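Local coordinates for 6-aminohexanoate-dimer hydrolase (Bacillus anthracis, PDB 4GB7), which probably hydrolyses amide bonds such as that of the 6-aminohexanoate dimer, as a putative member of the beta-lactamase family of serine hydrolases, at residues Thr58-Lys61 / Glu62-Leu65; Ile413-Leu417 / Glu418-Gln422; Ser332-Glu335 / Asp336-Val340; Arg308-Ala311 / Arg312-Gln315. All coordinates share one frame; numbering follows the deposited sequence. Where two conformers were deposited one is given.

Contact 1. Residues Thr58-Lys61 / Glu62-Leu65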
# COMPACT_ATOMS: atom_id res chain seq x y z
N THR A 58 3.65 -7.02 12.86
CA THR A 58 3.36 -6.08 13.94
C THR A 58 4.63 -5.58 14.65
O THR A 58 4.53 -4.82 15.63
CB THR A 58 2.37 -6.70 14.94
OG1 THR A 58 2.88 -7.92 15.43
CG2 THR A 58 0.98 -6.99 14.24
N HIS A 59 5.80 -6.03 14.20
CA HIS A 59 7.09 -5.68 14.83
C HIS A 59 8.21 -5.57 13.83
O HIS A 59 9.35 -5.98 14.12
CB HIS A 59 7.50 -6.77 15.82
CG HIS A 59 6.51 -6.98 16.97
ND1 HIS A 59 5.45 -7.80 16.87
CD2 HIS A 59 6.50 -6.49 18.26
CE1 HIS A 59 4.78 -7.82 18.06
NE2 HIS A 59 5.42 -7.02 18.90
N MSE A 60 7.94 -5.00 12.67
CA MSE A 60 8.92 -5.07 11.58
C MSE A 60 10.24 -4.39 11.96
O MSE A 60 11.35 -4.89 11.64
CB MSE A 60 8.35 -4.52 10.26
CG MSE A 60 7.41 -5.45 9.49
SE MSE A 60 8.21 -7.09 8.83
CE MSE A 60 9.23 -6.41 7.35
N LYS A 61 10.15 -3.29 12.70
CA LYS A 61 11.37 -2.58 13.08
C LYS A 61 12.27 -3.40 14.03
O LYS A 61 13.41 -3.03 14.24
CB LYS A 61 11.05 -1.24 13.69
CG LYS A 61 10.20 -1.28 14.95
CD LYS A 61 10.09 0.10 15.56
CE LYS A 61 8.96 0.15 16.56
NZ LYS A 61 8.71 1.55 17.02
N GLU A 62 11.75 -4.45 14.66
CA GLU A 62 12.62 -5.34 15.48
C GLU A 62 13.33 -6.43 14.69
O GLU A 62 14.16 -7.14 15.24
CB GLU A 62 11.80 -5.99 16.60
CG GLU A 62 11.11 -5.01 17.52
CD GLU A 62 10.53 -5.69 18.73
OE1 GLU A 62 11.13 -6.68 19.24
OE2 GLU A 62 9.42 -5.25 19.14
N PHE A 63 13.08 -6.48 13.39
CA PHE A 63 13.48 -7.57 12.51
C PHE A 63 14.35 -7.06 11.35
O PHE A 63 15.09 -7.83 10.76
CB PHE A 63 12.13 -8.20 12.00
CG PHE A 63 12.30 -9.34 11.06
CD1 PHE A 63 12.80 -10.54 11.50
CD2 PHE A 63 11.93 -9.22 9.74
CE1 PHE A 63 12.95 -11.61 10.64
CE2 PHE A 63 12.08 -10.27 8.86
CZ PHE A 63 12.59 -11.47 9.32
N THR A 64 14.30 -5.77 11.08
CA THR A 64 14.84 -5.20 9.85
C THR A 64 15.46 -3.83 10.12
O THR A 64 15.24 -3.21 11.15
CB THR A 64 13.70 -4.92 8.81
OG1 THR A 64 12.79 -3.96 9.38
CG2 THR A 64 12.94 -6.13 8.45
N LEU A 65 16.18 -3.34 9.12
CA LEU A 65 16.64 -1.97 9.09
C LEU A 65 15.51 -1.04 8.63
O LEU A 65 14.75 -1.39 7.72
CB LEU A 65 17.78 -1.85 8.10
CG LEU A 65 19.04 -2.72 8.35
CD1 LEU A 65 20.04 -2.40 7.22
CD2 LEU A 65 19.60 -2.49 9.76
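The imidazole of His59 receives the carboxylate of Glu62 at its edge, near the ring plane, with Glu62 OE2 3.3 Å from His59 CD2; the two planes stand almost perpendicular, 89° apart, although the side chains run alongside each other in the same direction. The ring also stacks with Trp55, and its ND1 is held by the Trp55 carbonyl oxygen. The other aromatic ring, that of Phe63, touches the ring of Trp47 and, in the conformer of Met60 (a selenomethionine) described here, meets its selenium obliquely, SE to Phe63 CD2 4.4 Å.

The backbone beneath these groups forms two overlapping type I beta turns, which carry the chain from helix 52-56 towards strand 66-69. Glu62 N bonds to His59 O at 2.9 Å, and one residue on, Phe63 N bonds to Met60 O at 2.9 Å. Charged Lys61 and Glu62 suit the exposed crest of the turns, whereas Met60 is turned inward onto Tyr288 and Val290 of strand 287-290.

Threonine suits position 64 because it offers both a methyl for Met60 and a hydroxyl for the turn carbonyl. In the same Met60 conformer, Thr64 CG2 packs 3.9 Å from Met60 CE. The hydroxyl, placed between its own backbone N and carbonyl carbon (chi1 62°), gives Met60 O a second donor: Thr64 OG1 approaches at 2.8 Å from the face of the carbonyl plane opposite Phe63 N.

Contact 2. Residues Ile413-Leu417 / Glu418-Gln422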
# COMPACT_ATOMS: atom_id res chain seq x y z
N ILE A 413 -21.41 -2.03 4.71
CA ILE A 413 -21.16 -1.11 5.81
C ILE A 413 -21.51 0.33 5.43
O ILE A 413 -22.18 1.03 6.17
CB ILE A 413 -19.71 -1.20 6.36
CG1 ILE A 413 -19.47 -2.56 6.99
CG2 ILE A 413 -19.43 -0.02 7.34
CD1 ILE A 413 -18.00 -2.87 7.25
N ALA A 414 -21.03 0.79 4.27
CA ALA A 414 -21.36 2.13 3.80
C ALA A 414 -22.89 2.36 3.77
O ALA A 414 -23.39 3.41 4.19
CB ALA A 414 -20.75 2.35 2.40
N HIS A 415 -23.63 1.43 3.19
CA HIS A 415 -25.07 1.64 3.03
C HIS A 415 -25.76 1.66 4.40
O HIS A 415 -26.72 2.38 4.61
CB HIS A 415 -25.67 0.55 2.17
CG HIS A 415 -25.25 0.64 0.73
ND1 HIS A 415 -25.58 -0.29 -0.19
CD2 HIS A 415 -24.45 1.58 0.07
CE1 HIS A 415 -25.07 0.08 -1.38
NE2 HIS A 415 -24.36 1.21 -1.21
N HIS A 416 -25.27 0.85 5.33
CA HIS A 416 -25.75 0.88 6.72
C HIS A 416 -25.52 2.22 7.40
O HIS A 416 -26.44 2.78 8.01
CB HIS A 416 -25.12 -0.24 7.50
CG HIS A 416 -25.44 -0.22 8.96
ND1 HIS A 416 -26.61 -0.68 9.45
CD2 HIS A 416 -24.70 0.20 10.03
CE1 HIS A 416 -26.61 -0.56 10.79
NE2 HIS A 416 -25.43 -0.01 11.14
N LEU A 417 -24.31 2.77 7.26
CA LEU A 417 -23.96 4.05 7.86
C LEU A 417 -24.73 5.20 7.21
O LEU A 417 -25.00 6.22 7.85
CB LEU A 417 -22.44 4.26 7.74
CG LEU A 417 -21.54 3.32 8.55
CD1 LEU A 417 -20.10 3.66 8.29
CD2 LEU A 417 -21.84 3.32 10.05
N GLU A 418 -25.08 5.05 5.93
CA GLU A 418 -25.86 6.03 5.23
C GLU A 418 -27.36 5.90 5.52
O GLU A 418 -28.12 6.69 5.03
CB GLU A 418 -25.57 5.96 3.71
CG GLU A 418 -24.20 6.44 3.26
CD GLU A 418 -24.05 7.95 3.32
OE1 GLU A 418 -24.54 8.60 2.39
OE2 GLU A 418 -23.46 8.48 4.29
N LYS A 419 -27.75 4.90 6.31
CA LYS A 419 -29.12 4.61 6.70
C LYS A 419 -30.01 4.29 5.51
O LYS A 419 -31.17 4.71 5.46
CB LYS A 419 -29.69 5.71 7.61
CG LYS A 419 -28.81 5.90 8.86
CD LYS A 419 -29.47 6.73 9.95
CE LYS A 419 -28.48 7.21 10.99
NZ LYS A 419 -27.59 6.12 11.49
N LEU A 420 -29.44 3.55 4.55
CA LEU A 420 -30.14 3.11 3.33
C LEU A 420 -30.77 1.75 3.55
O LEU A 420 -30.28 0.96 4.40
CB LEU A 420 -29.20 3.10 2.14
CG LEU A 420 -28.53 4.45 1.88
CD1 LEU A 420 -27.51 4.34 0.74
CD2 LEU A 420 -29.61 5.50 1.55
N PRO A 421 -31.86 1.47 2.81
CA PRO A 421 -32.53 0.16 3.00
C PRO A 421 -31.67 -1.05 2.57
O PRO A 421 -31.89 -2.17 3.05
CB PRO A 421 -33.77 0.24 2.10
CG PRO A 421 -33.89 1.65 1.67
CD PRO A 421 -32.65 2.41 1.99
N GLN A 422 -30.72 -0.81 1.67
CA GLN A 422 -29.76 -1.84 1.23
C GLN A 422 -28.56 -1.15 0.61
O GLN A 422 -27.54 -1.82 0.26
CB GLN A 422 -30.37 -2.81 0.18
CG GLN A 422 -30.76 -2.11 -1.13
CD GLN A 422 -31.13 -3.07 -2.28
OE1 GLN A 422 -30.36 -3.96 -2.65
NE2 GLN A 422 -32.33 -2.87 -2.85
OXT GLN A 422 -28.62 0.09 0.47
O HOH W 1 -26.15 3.75 10.86
O HOH W 2 -24.57 6.59 10.60
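Glu418 opens the tail by closing a last helical bond, its N 2.9 Å from Ala414 O. With CG anti to its own carbonyl carbon (chi1 -70°), Glu418 CG lies 3.3 Å from the same Ala414 O; the bend at chi2 then turns the carboxylate, whose OE2 bonds to His117 NE2.

Lys419 follows with a positive phi of 61° and ends the helix in a Schellman motif. Its N reaches back to His416 O at 3.0 Å, and Leu420 N reaches His415 O, also at 3.0 Å and almost straight (166°). The long lysine chain brings NZ back over the helix end, where one water links it to Leu417 O and a second, weakly held by NZ, donates to His416 O.

Leu420 sends CD1 obliquely towards the His415 ring. Gln422 presents its terminal carboxylate: His415 ND1 donates to Gln422 O across a short 2.5 Å, on a lone pair in the carbonyl plane. Since His415 NE2 also bonds to Gln366 OE1, the imidazole is probably doubly protonated, a good match for an anion.

The helix end rests on the central antiparallel sheet, with Leu417 against Val115 and His117 of strand 110-117 and against Met387 of strand 387-393.

Contact 3. Residues Ser332-Glu335 / Asp336-Val340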
# COMPACT_ATOMS: atom_id res chain seq x y z
N SER A 332 -5.68 16.81 -8.17
CA SER A 332 -5.74 15.92 -9.34
C SER A 332 -5.70 14.42 -9.01
O SER A 332 -6.19 13.62 -9.81
CB SER A 332 -4.60 16.24 -10.31
OG SER A 332 -3.34 15.84 -9.77
N ILE A 333 -5.10 14.04 -7.86
CA ILE A 333 -4.91 12.64 -7.56
C ILE A 333 -6.25 11.97 -7.55
O ILE A 333 -6.50 11.02 -8.28
CB ILE A 333 -4.16 12.36 -6.21
CG1 ILE A 333 -2.74 12.89 -6.29
CG2 ILE A 333 -4.11 10.85 -5.91
CD1 ILE A 333 -2.00 13.02 -4.98
N THR A 334 -7.14 12.50 -6.73
CA THR A 334 -8.46 11.88 -6.62
C THR A 334 -9.34 12.20 -7.85
O THR A 334 -10.10 11.32 -8.29
CB THR A 334 -9.15 12.33 -5.32
OG1 THR A 334 -9.29 13.75 -5.34
CG2 THR A 334 -8.31 11.95 -4.14
N GLU A 335 -9.21 13.40 -8.42
CA GLU A 335 -10.00 13.79 -9.57
C GLU A 335 -9.75 12.81 -10.71
O GLU A 335 -10.67 12.30 -11.35
CB GLU A 335 -9.63 15.22 -10.06
CG GLU A 335 -10.57 15.71 -11.16
CD GLU A 335 -10.29 17.13 -11.66
OE1 GLU A 335 -9.13 17.57 -11.63
OE2 GLU A 335 -11.25 17.78 -12.12
N ASP A 336 -8.48 12.56 -10.98
CA ASP A 336 -8.10 11.71 -12.11
C ASP A 336 -8.55 10.26 -11.89
O ASP A 336 -9.00 9.60 -12.83
CB ASP A 336 -6.60 11.76 -12.36
CG ASP A 336 -6.14 13.09 -12.94
OD1 ASP A 336 -7.00 13.96 -13.20
OD2 ASP A 336 -4.90 13.28 -13.10
N ILE A 337 -8.45 9.79 -10.66
CA ILE A 337 -8.91 8.47 -10.34
C ILE A 337 -10.40 8.34 -10.56
O ILE A 337 -10.86 7.37 -11.19
CB ILE A 337 -8.54 8.08 -8.92
CG1 ILE A 337 -7.02 7.86 -8.83
CG2 ILE A 337 -9.32 6.86 -8.50
CD1 ILE A 337 -6.46 7.92 -7.40
N LYS A 338 -11.16 9.31 -10.06
CA LYS A 338 -12.62 9.26 -10.16
C LYS A 338 -13.13 9.39 -11.59
O LYS A 338 -14.19 8.92 -11.89
CB LYS A 338 -13.25 10.25 -9.19
CG LYS A 338 -12.97 9.82 -7.73
CD LYS A 338 -13.67 10.69 -6.68
CE LYS A 338 -13.12 12.10 -6.66
NZ LYS A 338 -13.61 12.88 -5.49
N ASN A 339 -12.34 9.96 -12.47
CA ASN A 339 -12.68 10.05 -13.90
C ASN A 339 -12.26 8.84 -14.76
O ASN A 339 -12.51 8.84 -15.98
CB ASN A 339 -12.05 11.34 -14.48
CG ASN A 339 -12.77 12.58 -14.02
OD1 ASN A 339 -13.97 12.56 -13.69
ND2 ASN A 339 -12.06 13.68 -14.01
N VAL A 340 -11.64 7.82 -14.16
CA VAL A 340 -11.28 6.60 -14.90
C VAL A 340 -12.54 5.77 -15.16
O VAL A 340 -13.12 5.21 -14.22
CB VAL A 340 -10.14 5.76 -14.23
CG1 VAL A 340 -9.82 4.48 -15.00
CG2 VAL A 340 -8.86 6.56 -14.12
O HOH W 3 -3.35 12.97 -10.85
O HOH W 4 -6.98 16.75 -13.21
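Asp336 lays a face of its carboxylate against the carbonyl oxygen of Ser332, one helical turn earlier. Its backbone N bonds to Ser332 O at 2.8 Å, and CB lies 3.2 Å from the same oxygen. CG, anti to its own carbonyl carbon (chi1 -71°), is again 3.2 Å from Ser332 O, which sits above it. The two carboxylate oxygens have different partners. OD2 takes a hydrogen bond from a water that also donates to Ser332 OG, a hydroxyl bonded in turn to Glu155. OD1 accepts from another water, 2.8 Å away, which in the Glu335 conformer described here donates equally to Glu335 OE1. This second water lies between two carboxylates of like charge and probably eases their proximity.

These residues form helix 332-338, a short helix of the beta-lactamase family region that packs beside helices 143-155 and 307-318. Its inner side is apolar: Ile333 and Ile337 lie side by side, CG2 of Ile333 4.0 Å from CD1 of Ile337, the branched chains filling the space against Ala148, Leu317 and Trp359. Lys338 bends at chi3 (-67°), which carries CE to 3.5 Å from Thr334 O. Its NZ and the hydroxyl of Thr334 share one acceptor, Asn320 OD1. At the C-terminal end Asn339 N bonds to Glu335 O at 3.1 Å, and the Asn339 amide crosses the Glu335 chain obliquely, ND2 3.8 Å from Glu335 CG in that same conformer.

Contact 4. Residues Arg308-Ala311 / Arg312-Gln315. With NO3 (nitrate ion), chain C.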
# COMPACT_ATOMS: atom_id res chain seq x y z
N ARG A 308 -5.17 4.28 12.54
CA ARG A 308 -5.78 5.59 12.57
C ARG A 308 -4.99 6.58 11.72
O ARG A 308 -5.58 7.43 11.11
CB ARG A 308 -5.92 6.14 13.98
CG ARG A 308 -7.07 5.45 14.70
CD ARG A 308 -7.51 6.18 15.98
NE ARG A 308 -6.43 6.31 16.92
CZ ARG A 308 -6.10 5.43 17.87
NH1 ARG A 308 -5.07 5.70 18.66
NH2 ARG A 308 -6.79 4.31 18.07
N ASP A 309 -3.67 6.45 11.70
CA ASP A 309 -2.88 7.36 10.89
C ASP A 309 -3.16 7.12 9.41
O ASP A 309 -3.26 8.08 8.63
CB ASP A 309 -1.38 7.28 11.22
CG ASP A 309 -1.04 8.02 12.53
OD1 ASP A 309 -1.90 8.82 13.00
OD2 ASP A 309 0.09 7.90 13.05
N MSE A 310 -3.26 5.88 9.00
CA MSE A 310 -3.65 5.57 7.63
C MSE A 310 -5.03 6.09 7.32
O MSE A 310 -5.27 6.56 6.23
CB MSE A 310 -3.61 4.10 7.33
CG MSE A 310 -2.24 3.57 7.20
SE MSE A 310 -1.24 4.44 5.75
CE MSE A 310 -2.67 4.85 4.51
N ALA A 311 -5.94 6.07 8.29
CA ALA A 311 -7.26 6.63 8.11
C ALA A 311 -7.24 8.15 7.89
O ALA A 311 -8.02 8.68 7.11
CB ALA A 311 -8.13 6.29 9.30
N ARG A 312 -6.33 8.84 8.58
CA ARG A 312 -6.15 10.26 8.37
C ARG A 312 -5.73 10.52 6.94
O ARG A 312 -6.26 11.43 6.29
CB ARG A 312 -5.10 10.83 9.31
CG ARG A 312 -5.47 10.79 10.79
CD ARG A 312 -4.37 11.34 11.71
NE ARG A 312 -4.92 11.58 13.04
CZ ARG A 312 -5.06 10.63 13.96
NH1 ARG A 312 -4.63 9.38 13.75
NH2 ARG A 312 -5.67 10.92 15.10
N PHE A 313 -4.82 9.71 6.42
CA PHE A 313 -4.39 9.87 5.02
C PHE A 313 -5.57 9.58 4.04
O PHE A 313 -5.79 10.25 3.08
CB PHE A 313 -3.25 8.93 4.72
CG PHE A 313 -2.78 8.99 3.29
CD1 PHE A 313 -2.10 10.09 2.85
CD2 PHE A 313 -3.01 7.94 2.39
CE1 PHE A 313 -1.64 10.16 1.56
CE2 PHE A 313 -2.54 8.01 1.08
CZ PHE A 313 -1.87 9.11 0.67
N GLY A 314 -6.36 8.56 4.38
CA GLY A 314 -7.57 8.27 3.62
C GLY A 314 -8.53 9.44 3.55
O GLY A 314 -9.08 9.75 2.48
N GLN A 315 -8.74 10.07 4.70
CA GLN A 315 -9.63 11.23 4.81
C GLN A 315 -9.05 12.37 3.96
O GLN A 315 -9.81 13.07 3.31
CB GLN A 315 -9.80 11.67 6.25
CG GLN A 315 -10.75 12.84 6.41
CD GLN A 315 -12.15 12.48 6.05
OE1 GLN A 315 -12.60 11.34 6.29
NE2 GLN A 315 -12.90 13.46 5.58
N NO3 C . -15.98 14.10 4.26
O1 NO3 C . -15.92 13.46 5.27
O2 NO3 C . -14.82 14.63 3.71
O3 NO3 C . -17.23 14.32 3.65
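Charge pairing joins Asp309 to Arg312 on one side of alpha-helix 307-318, which packs on the central antiparallel sheet of the beta-lactamase-like fold. Arg312 NH1 lies 2.9 Å from Asp309 OD1 in a salt bridge whose hydrogen bond is weak, bent to 116°, with the carboxylate and guanidinium planes 73° apart. Glu284 completes the cluster: its carboxylate pairs with both Arg308 and Arg312, and its backbone N donates to Asp309 OD1. Arg308 forms a further salt bridge to Glu132. Arg312 NH2 goes to Ala77 O, so the long arginine ties the helix to neighbouring loops.

Apolar contacts occupy another side. Met310, a selenomethionine, and Phe313 run alongside each other, CE of Met310 3.8 Å from CD2 of Phe313 in the conformer described, and the Phe313 ring stacks on Phe145. Small Ala311 allows a close approach to Val114, Val116 and Val390 of the sheet.

Backbone hydrogen bonds follow the regular i to i+4 pattern, including Gly314 N to Met310 O at 2.9 Å and Gln315 N to Ala311 O.

The Gln315 amide bonds to Asn319 and to a nitrate probably taken from the crystallisation liquor, Gln315 NE2 donating to nitrate O1 at 3.0 Å and 165°.

Contact 4 is the buried one, about 13 Å from the chain centre to its own centre, and contact 1 lies at the surface; contacts 2 and 3 are partly buried. Contacts 2 and 4 hold the same sheet: their helices touch strands 110-117 and 387-393 through alternate residues, and so on opposite faces. Contacts 3 and 4 sit on neighbouring helices, nearest atoms about 7 Å apart, whereas contact 1 braces against a different sheet through strand 287-290. The chemistry follows location. Buried contact 4 uses a direct salt bridge, contact 3 places a water between its two carboxylates, contact 2 pairs a histidine with the chain terminus, and contact 1 relies mainly on backbone turns and a hydroxyl.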